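Local coordinates for protein Pvc2 (Photorhabdus asymbiotica subsp. asymbiotica, PDB 6J0B) that probably builds the contractile outer sheath, related to phage tail sheaths, that surrounds the inner tube of an extracellular injection system, at residues 140-146 and 215-220; 132-136 and 157-161. All blocks are in the same frame, centred on the assembly; numbering follows the deposited sequence.

Both contacts lie in the subtilisin-like sheath domain, on the same side of the chain's centre, with their own centres about 13 Å apart. Their segments alternate along the chain, in the order 132-136, 140-146, 157-161, 215-220. Contact 2 joins the loops that follow two neighbouring parallel strands of the main sheet, 126-130 and 154-157. Contact 1 packs the short helix 141-144, which lies in the connection between those strands, against the end of helix 210-216 and the chain leading into strand 222-228. Leu136 of contact 2 also packs on Tyr216 of contact 1, so the segments that leave strands 126-130 and 154-157 and the one that enters strand 222-228 pack on one another.

Contact 1 (140-146 and 215-220); sequences GAEEAKQ and EYNTGR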
ATOM      1  N   GLY A 140      28.217 -75.029   2.739  1.00 83.37           N
ATOM      2  CA  GLY A 140      28.535 -75.643   1.463  1.00 83.37           C
ATOM      3  C   GLY A 140      28.509 -74.639   0.331  1.00 83.37           C
ATOM      4  O   GLY A 140      28.009 -74.927  -0.760  1.00 83.37           O
ATOM      5  N   ALA A 141      29.068 -73.454   0.581  1.00 80.90           N
ATOM      6  CA  ALA A 141      28.823 -72.305  -0.281  1.00 80.90           C
ATOM      7  C   ALA A 141      29.680 -72.299  -1.540  1.00 80.90           C
ATOM      8  O   ALA A 141      29.223 -71.820  -2.583  1.00 80.90           O
ATOM      9  CB  ALA A 141      29.048 -71.013   0.503  1.00 80.90           C
ATOM     10  N   GLU A 142      30.912 -72.803  -1.481  1.00 85.40           N
ATOM     11  CA  GLU A 142      31.756 -72.764  -2.668  1.00 85.40           C
ATOM     12  C   GLU A 142      31.428 -73.868  -3.664  1.00 85.40           C
ATOM     13  O   GLU A 142      31.973 -73.859  -4.772  1.00 85.40           O
ATOM     14  CB  GLU A 142      33.238 -72.825  -2.279  1.00 85.40           C
ATOM     15  CG  GLU A 142      33.747 -74.192  -1.865  1.00 85.40           C
ATOM     16  CD  GLU A 142      34.422 -74.172  -0.506  1.00 85.40           C
ATOM     17  OE1 GLU A 142      33.794 -73.693   0.460  1.00 85.40           O
ATOM     18  OE2 GLU A 142      35.582 -74.628  -0.403  1.00 85.40           O
ATOM     19  N   GLU A 143      30.552 -74.807  -3.302  1.00 83.46           N
ATOM     20  CA  GLU A 143      30.068 -75.794  -4.259  1.00 83.46           C
ATOM     21  C   GLU A 143      28.925 -75.251  -5.104  1.00 83.46           C
ATOM     22  O   GLU A 143      28.737 -75.693  -6.243  1.00 83.46           O
ATOM     23  CB  GLU A 143      29.607 -77.055  -3.530  1.00 83.46           C
ATOM     24  CG  GLU A 143      30.545 -77.527  -2.437  1.00 83.46           C
ATOM     25  CD  GLU A 143      29.818 -78.293  -1.350  1.00 83.46           C
ATOM     26  OE1 GLU A 143      30.487 -78.810  -0.432  1.00 83.46           O
ATOM     27  OE2 GLU A 143      28.573 -78.373  -1.413  1.00 83.46           O
ATOM     28  N   ALA A 144      28.146 -74.310  -4.565  1.00 80.18           N
ATOM     29  CA  ALA A 144      27.059 -73.711  -5.330  1.00 80.18           C
ATOM     30  C   ALA A 144      27.573 -72.738  -6.379  1.00 80.18           C
ATOM     31  O   ALA A 144      26.949 -72.586  -7.433  1.00 80.18           O
ATOM     32  CB  ALA A 144      26.080 -73.003  -4.393  1.00 80.18           C
ATOM     33  N   LYS A 145      28.700 -72.075  -6.112  1.00 73.69           N
ATOM     34  CA  LYS A 145      29.326 -71.244  -7.129  1.00 73.69           C
ATOM     35  C   LYS A 145      30.000 -72.080  -8.206  1.00 73.69           C
ATOM     36  O   LYS A 145      30.255 -71.571  -9.301  1.00 73.69           O
ATOM     37  CB  LYS A 145      30.334 -70.289  -6.483  1.00 73.69           C
ATOM     38  CG  LYS A 145      29.707 -69.317  -5.495  1.00 73.69           C
ATOM     39  CD  LYS A 145      30.587 -68.105  -5.235  1.00 73.69           C
ATOM     40  CE  LYS A 145      31.417 -68.260  -3.980  1.00 73.69           C
ATOM     41  NZ  LYS A 145      31.915 -66.938  -3.506  1.00 73.69           N
ATOM     42  N   GLN A 146      30.276 -73.355  -7.924  1.00 78.37           N
ATOM     43  CA  GLN A 146      30.892 -74.236  -8.910  1.00 78.37           C
ATOM     44  C   GLN A 146      29.924 -74.624 -10.018  1.00 78.37           C
ATOM     45  O   GLN A 146      30.360 -74.998 -11.112  1.00 78.37           O
ATOM     46  CB  GLN A 146      31.421 -75.492  -8.222  1.00 78.37           C
ATOM     47  CG  GLN A 146      32.927 -75.556  -8.116  1.00 78.37           C
ATOM     48  CD  GLN A 146      33.575 -75.945  -9.425  1.00 78.37           C
ATOM     49  OE1 GLN A 146      33.895 -75.092 -10.252  1.00 78.37           O
ATOM     50  NE2 GLN A 146      33.773 -77.243  -9.621  1.00 78.37           N
ATOM     51  N   GLU A 215      29.931 -64.737   1.654  1.00 65.65           N
ATOM     52  CA  GLU A 215      30.518 -65.912   1.016  1.00 65.65           C
ATOM     53  C   GLU A 215      30.357 -65.855  -0.494  1.00 65.65           C
ATOM     54  O   GLU A 215      31.313 -66.079  -1.245  1.00 65.65           O
ATOM     55  CB  GLU A 215      29.862 -67.184   1.550  1.00 65.65           C
ATOM     56  CG  GLU A 215      30.631 -67.883   2.637  1.00 65.65           C
ATOM     57  CD  GLU A 215      31.853 -68.613   2.130  1.00 65.65           C
ATOM     58  OE1 GLU A 215      31.784 -69.242   1.054  1.00 65.65           O
ATOM     59  OE2 GLU A 215      32.891 -68.558   2.818  1.00 65.65           O
ATOM     60  N   TYR A 216      29.148 -65.553  -0.955  1.00 64.49           N
ATOM     61  CA  TYR A 216      28.818 -65.709  -2.361  1.00 64.49           C
ATOM     62  C   TYR A 216      29.236 -64.523  -3.206  1.00 64.49           C
ATOM     63  O   TYR A 216      29.322 -64.659  -4.425  1.00 64.49           O
ATOM     64  CB  TYR A 216      27.321 -65.949  -2.515  1.00 64.49           C
ATOM     65  CG  TYR A 216      26.906 -67.316  -2.042  1.00 64.49           C
ATOM     66  CD1 TYR A 216      26.910 -68.395  -2.912  1.00 64.49           C
ATOM     67  CD2 TYR A 216      26.530 -67.531  -0.725  1.00 64.49           C
ATOM     68  CE1 TYR A 216      26.541 -69.651  -2.486  1.00 64.49           C
ATOM     69  CE2 TYR A 216      26.163 -68.782  -0.289  1.00 64.49           C
ATOM     70  CZ  TYR A 216      26.166 -69.837  -1.176  1.00 64.49           C
ATOM     71  OH  TYR A 216      25.793 -71.088  -0.747  1.00 64.49           O
ATOM     72  N   ASN A 217      29.519 -63.378  -2.594  1.00 56.94           N
ATOM     73  CA  ASN A 217      29.829 -62.180  -3.358  1.00 56.94           C
ATOM     74  C   ASN A 217      31.242 -62.182  -3.927  1.00 56.94           C
ATOM     75  O   ASN A 217      31.535 -61.376  -4.814  1.00 56.94           O
ATOM     76  CB  ASN A 217      29.640 -60.951  -2.471  1.00 56.94           C
ATOM     77  CG  ASN A 217      29.311 -59.709  -3.257  1.00 56.94           C
ATOM     78  OD1 ASN A 217      28.575 -59.756  -4.238  1.00 56.94           O
ATOM     79  ND2 ASN A 217      29.850 -58.582  -2.822  1.00 56.94           N
ATOM     80  N   THR A 218      32.122 -63.064  -3.453  1.00 61.87           N
ATOM     81  CA  THR A 218      33.541 -62.910  -3.755  1.00 61.87           C
ATOM     82  C   THR A 218      33.928 -63.506  -5.108  1.00 61.87           C
ATOM     83  O   THR A 218      34.323 -62.778  -6.023  1.00 61.87           O
ATOM     84  CB  THR A 218      34.383 -63.534  -2.638  1.00 61.87           C
ATOM     85  OG1 THR A 218      34.124 -64.942  -2.568  1.00 61.87           O
ATOM     86  CG2 THR A 218      34.043 -62.892  -1.299  1.00 61.87           C
ATOM     87  N   GLY A 219      33.821 -64.825  -5.261  1.00 63.75           N
ATOM     88  CA  GLY A 219      34.479 -65.469  -6.387  1.00 63.75           C
ATOM     89  C   GLY A 219      33.717 -65.563  -7.695  1.00 63.75           C
ATOM     90  O   GLY A 219      34.144 -65.000  -8.705  1.00 63.75           O
ATOM     91  N   ARG A 220      32.590 -66.264  -7.697  1.00 63.79           N
ATOM     92  CA  ARG A 220      31.694 -66.336  -8.848  1.00 63.79           C
ATOM     93  C   ARG A 220      30.384 -65.771  -8.333  1.00 63.79           C
ATOM     94  O   ARG A 220      29.510 -66.515  -7.881  1.00 63.79           O
ATOM     95  CB  ARG A 220      31.541 -67.747  -9.385  1.00 63.79           C
ATOM     96  CG  ARG A 220      32.748 -68.241 -10.147  1.00 63.79           C
ATOM     97  CD  ARG A 220      32.511 -69.625 -10.703  1.00 63.79           C
ATOM     98  NE  ARG A 220      33.710 -70.177 -11.317  1.00 63.79           N
ATOM     99  CZ  ARG A 220      33.802 -71.414 -11.791  1.00 63.79           C
ATOM    100  NH1 ARG A 220      32.762 -72.231 -11.719  1.00 63.79           N
ATOM    101  NH2 ARG A 220      34.935 -71.833 -12.335  1.00 63.79           N
TER
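The backbone oxygen of Glu215 has two donors: Lys145 NZ reaches it across the contact, and Thr218 OG1 turns back to it in a weak bond of 3.3 Å. Lys145 NZ is modelled 2.5 Å from Glu215 O, a very short hydrogen bond whose exact length is doubtful. This is the subtilisin-like domain of a tail sheath protein, and the lysine reaches from beside the short helix 141-144 to a carbonyl of helix 210-216. A bend at chi3 (-97°) turns the end of the lysine chain to that carbonyl. On the way, its CD passes 3.3 Å from Arg220 O, and its CG lies 3.9 Å from Tyr216 CD1.

The tyrosine ring points back at the short helix. Ala144 CB meets it at the edge, close to the ring plane, 3.9 Å from Tyr216 CE1, while Ala141 CB packs 3.5 Å from Tyr216 CZ. The hydroxyl, Tyr216 OH, is hydrogen-bonded to Thr137 O, in the loop before the short helix. On the side of Arg220, the extended side chain of this arginine lies along the chain at 145-146, with Arg220 CD 3.3 Å from Lys145 O.

Contact 2 (132-136 and 157-161); sequences PETEL and YYPWL
Two aromatic rings from 157-161 each take a side chain from 132-136 on one face. Over Tyr158 sits Leu136, its CD1 methyl 3.9 Å above the ring plane and shifted toward the rim, a CH-pi contact; at the edge of the same ring, in its plane, lies Thr134 O. Over Trp160 sits Glu133. Its CG makes a CH-pi contact with the indole, 3.5 Å from Trp160 CE2, and the extended chain then carries the carboxylate across the six-membered ring, nearly parallel to it (11° between planes), with Glu133 OE2 3.8 Å from Trp160 CH2. The indole nitrogen is occupied elsewhere, hydrogen-bonded to Gly131 O.

The two segments follow strands 126-130 and 154-157, parallel neighbours in the central sheet joined by a beta-alpha-beta crossover through helix 141-144, so the contact joins the start of that connection to the loop that leaves the second strand. Pro132, just past the first strand, sets its CD 4.0 Å from Tyr158 CD1. Elsewhere Tyr158 is bordered by Phe206 and by Ile222 and Met224 of strand 222-228, and Trp160 packs on Pro171 and Pro172.

A chi1 of 160° swings the Tyr158 ring away from its own backbone N, along the loop 132-136, and brings its hydroxyl to the backbone there. Leu136 N donates to Tyr158 OH over 3.3 Å, at an N-H...O angle of 156°, while Leu136 CG leans on the ring 3.5 Å from Tyr158 CE1.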
ATOM      1  N   PRO A 132      20.092 -71.075  -7.342  1.00 63.35           N
ATOM      2  CA  PRO A 132      19.458 -72.367  -7.061  1.00 63.35           C
ATOM      3  C   PRO A 132      18.191 -72.190  -6.243  1.00 63.35           C
ATOM      4  O   PRO A 132      18.115 -71.333  -5.361  1.00 63.35           O
ATOM      5  CB  PRO A 132      20.532 -73.128  -6.279  1.00 63.35           C
ATOM      6  CG  PRO A 132      21.369 -72.070  -5.675  1.00 63.35           C
ATOM      7  CD  PRO A 132      21.380 -70.929  -6.645  1.00 63.35           C
ATOM      8  N   GLU A 133      17.184 -73.008  -6.560  1.00 64.74           N
ATOM      9  CA  GLU A 133      15.890 -72.905  -5.896  1.00 64.74           C
ATOM     10  C   GLU A 133      15.947 -73.339  -4.442  1.00 64.74           C
ATOM     11  O   GLU A 133      15.121 -72.890  -3.641  1.00 64.74           O
ATOM     12  CB  GLU A 133      14.851 -73.748  -6.628  1.00 64.74           C
ATOM     13  CG  GLU A 133      14.918 -73.649  -8.133  1.00 64.74           C
ATOM     14  CD  GLU A 133      13.742 -74.322  -8.806  1.00 64.74           C
ATOM     15  OE1 GLU A 133      13.959 -75.087  -9.768  1.00 64.74           O
ATOM     16  OE2 GLU A 133      12.596 -74.088  -8.367  1.00 64.74           O
ATOM     17  N   THR A 134      16.894 -74.199  -4.084  1.00 67.27           N
ATOM     18  CA  THR A 134      16.980 -74.674  -2.714  1.00 67.27           C
ATOM     19  C   THR A 134      17.594 -73.607  -1.817  1.00 67.27           C
ATOM     20  O   THR A 134      18.369 -72.756  -2.264  1.00 67.27           O
ATOM     21  CB  THR A 134      17.795 -75.969  -2.646  1.00 67.27           C
ATOM     22  OG1 THR A 134      17.867 -76.421  -1.287  1.00 67.27           O
ATOM     23  CG2 THR A 134      19.207 -75.770  -3.188  1.00 67.27           C
ATOM     24  N   GLU A 135      17.206 -73.635  -0.546  1.00 68.05           N
ATOM     25  CA  GLU A 135      17.795 -72.759   0.454  1.00 68.05           C
ATOM     26  C   GLU A 135      19.215 -73.226   0.739  1.00 68.05           C
ATOM     27  O   GLU A 135      19.415 -74.322   1.270  1.00 68.05           O
ATOM     28  CB  GLU A 135      16.924 -72.751   1.712  1.00 68.05           C
ATOM     29  CG  GLU A 135      17.447 -71.921   2.861  1.00 68.05           C
ATOM     30  CD  GLU A 135      18.158 -72.765   3.893  1.00 68.05           C
ATOM     31  OE1 GLU A 135      18.055 -74.009   3.814  1.00 68.05           O
ATOM     32  OE2 GLU A 135      18.821 -72.191   4.779  1.00 68.05           O
ATOM     33  N   LEU A 136      20.208 -72.422   0.367  1.00 68.17           N
ATOM     34  CA  LEU A 136      21.597 -72.841   0.450  1.00 68.17           C
ATOM     35  C   LEU A 136      22.203 -72.446   1.794  1.00 68.17           C
ATOM     36  O   LEU A 136      21.520 -71.969   2.704  1.00 68.17           O
ATOM     37  CB  LEU A 136      22.410 -72.276  -0.719  1.00 68.17           C
ATOM     38  CG  LEU A 136      22.222 -70.855  -1.257  1.00 68.17           C
ATOM     39  CD1 LEU A 136      22.673 -69.761  -0.314  1.00 68.17           C
ATOM     40  CD2 LEU A 136      22.931 -70.707  -2.589  1.00 68.17           C
ATOM     41  N   TYR A 157      21.104 -64.058  -9.663  1.00 47.79           N
ATOM     42  CA  TYR A 157      20.346 -63.480  -8.563  1.00 47.79           C
ATOM     43  C   TYR A 157      19.713 -64.629  -7.792  1.00 47.79           C
ATOM     44  O   TYR A 157      19.009 -65.451  -8.384  1.00 47.79           O
ATOM     45  CB  TYR A 157      19.302 -62.492  -9.081  1.00 47.79           C
ATOM     46  CG  TYR A 157      19.924 -61.316  -9.805  1.00 47.79           C
ATOM     47  CD1 TYR A 157      20.267 -60.160  -9.122  1.00 47.79           C
ATOM     48  CD2 TYR A 157      20.181 -61.369 -11.167  1.00 47.79           C
ATOM     49  CE1 TYR A 157      20.847 -59.093  -9.775  1.00 47.79           C
ATOM     50  CE2 TYR A 157      20.761 -60.308 -11.825  1.00 47.79           C
ATOM     51  CZ  TYR A 157      21.089 -59.174 -11.127  1.00 47.79           C
ATOM     52  OH  TYR A 157      21.661 -58.115 -11.787  1.00 47.79           O
ATOM     53  N   TYR A 158      20.008 -64.720  -6.490  1.00 56.60           N
ATOM     54  CA  TYR A 158      19.737 -65.978  -5.797  1.00 56.60           C
ATOM     55  C   TYR A 158      18.261 -66.251  -5.497  1.00 56.60           C
ATOM     56  O   TYR A 158      17.733 -67.220  -6.057  1.00 56.60           O
ATOM     57  CB  TYR A 158      20.580 -66.089  -4.515  1.00 56.60           C
ATOM     58  CG  TYR A 158      20.052 -67.079  -3.499  1.00 56.60           C
ATOM     59  CD1 TYR A 158      19.983 -68.443  -3.779  1.00 56.60           C
ATOM     60  CD2 TYR A 158      19.639 -66.648  -2.249  1.00 56.60           C
ATOM     61  CE1 TYR A 158      19.480 -69.324  -2.863  1.00 56.60           C
ATOM     62  CE2 TYR A 158      19.157 -67.532  -1.316  1.00 56.60           C
ATOM     63  CZ  TYR A 158      19.085 -68.867  -1.628  1.00 56.60           C
ATOM     64  OH  TYR A 158      18.601 -69.748  -0.697  1.00 56.60           O
ATOM     65  N   PRO A 159      17.553 -65.496  -4.644  1.00 54.61           N
ATOM     66  CA  PRO A 159      16.325 -66.062  -4.065  1.00 54.61           C
ATOM     67  C   PRO A 159      15.153 -65.991  -5.034  1.00 54.61           C
ATOM     68  O   PRO A 159      14.851 -64.934  -5.593  1.00 54.61           O
ATOM     69  CB  PRO A 159      16.077 -65.194  -2.824  1.00 54.61           C
ATOM     70  CG  PRO A 159      17.107 -64.111  -2.871  1.00 54.61           C
ATOM     71  CD  PRO A 159      17.677 -64.085  -4.243  1.00 54.61           C
ATOM     72  N   TRP A 160      14.518 -67.138  -5.253  1.00 57.51           N
ATOM     73  CA  TRP A 160      13.315 -67.195  -6.068  1.00 57.51           C
ATOM     74  C   TRP A 160      12.198 -66.449  -5.361  1.00 57.51           C
ATOM     75  O   TRP A 160      11.789 -66.831  -4.267  1.00 57.51           O
ATOM     76  CB  TRP A 160      12.916 -68.644  -6.321  1.00 57.51           C
ATOM     77  CG  TRP A 160      13.687 -69.286  -7.418  1.00 57.51           C
ATOM     78  CD1 TRP A 160      15.038 -69.376  -7.522  1.00 57.51           C
ATOM     79  CD2 TRP A 160      13.150 -69.936  -8.572  1.00 57.51           C
ATOM     80  NE1 TRP A 160      15.382 -70.038  -8.671  1.00 57.51           N
ATOM     81  CE2 TRP A 160      14.238 -70.393  -9.335  1.00 57.51           C
ATOM     82  CE3 TRP A 160      11.854 -70.178  -9.034  1.00 57.51           C
ATOM     83  CZ2 TRP A 160      14.072 -71.077 -10.534  1.00 57.51           C
ATOM     84  CZ3 TRP A 160      11.691 -70.854 -10.224  1.00 57.51           C
ATOM     85  CH2 TRP A 160      12.793 -71.297 -10.960  1.00 57.51           C
ATOM     86  N   LEU A 161      11.717 -65.377  -5.973  1.00 55.60           N
ATOM     87  CA  LEU A 161      10.736 -64.532  -5.318  1.00 55.60           C
ATOM     88  C   LEU A 161       9.373 -65.208  -5.268  1.00 55.60           C
ATOM     89  O   LEU A 161       9.058 -66.087  -6.074  1.00 55.60           O
ATOM     90  CB  LEU A 161      10.640 -63.198  -6.039  1.00 55.60           C
ATOM     91  CG  LEU A 161      11.920 -62.411  -5.819  1.00 55.60           C
ATOM     92  CD1 LEU A 161      12.466 -61.936  -7.127  1.00 55.60           C
ATOM     93  CD2 LEU A 161      11.640 -61.254  -4.904  1.00 55.60           C
TER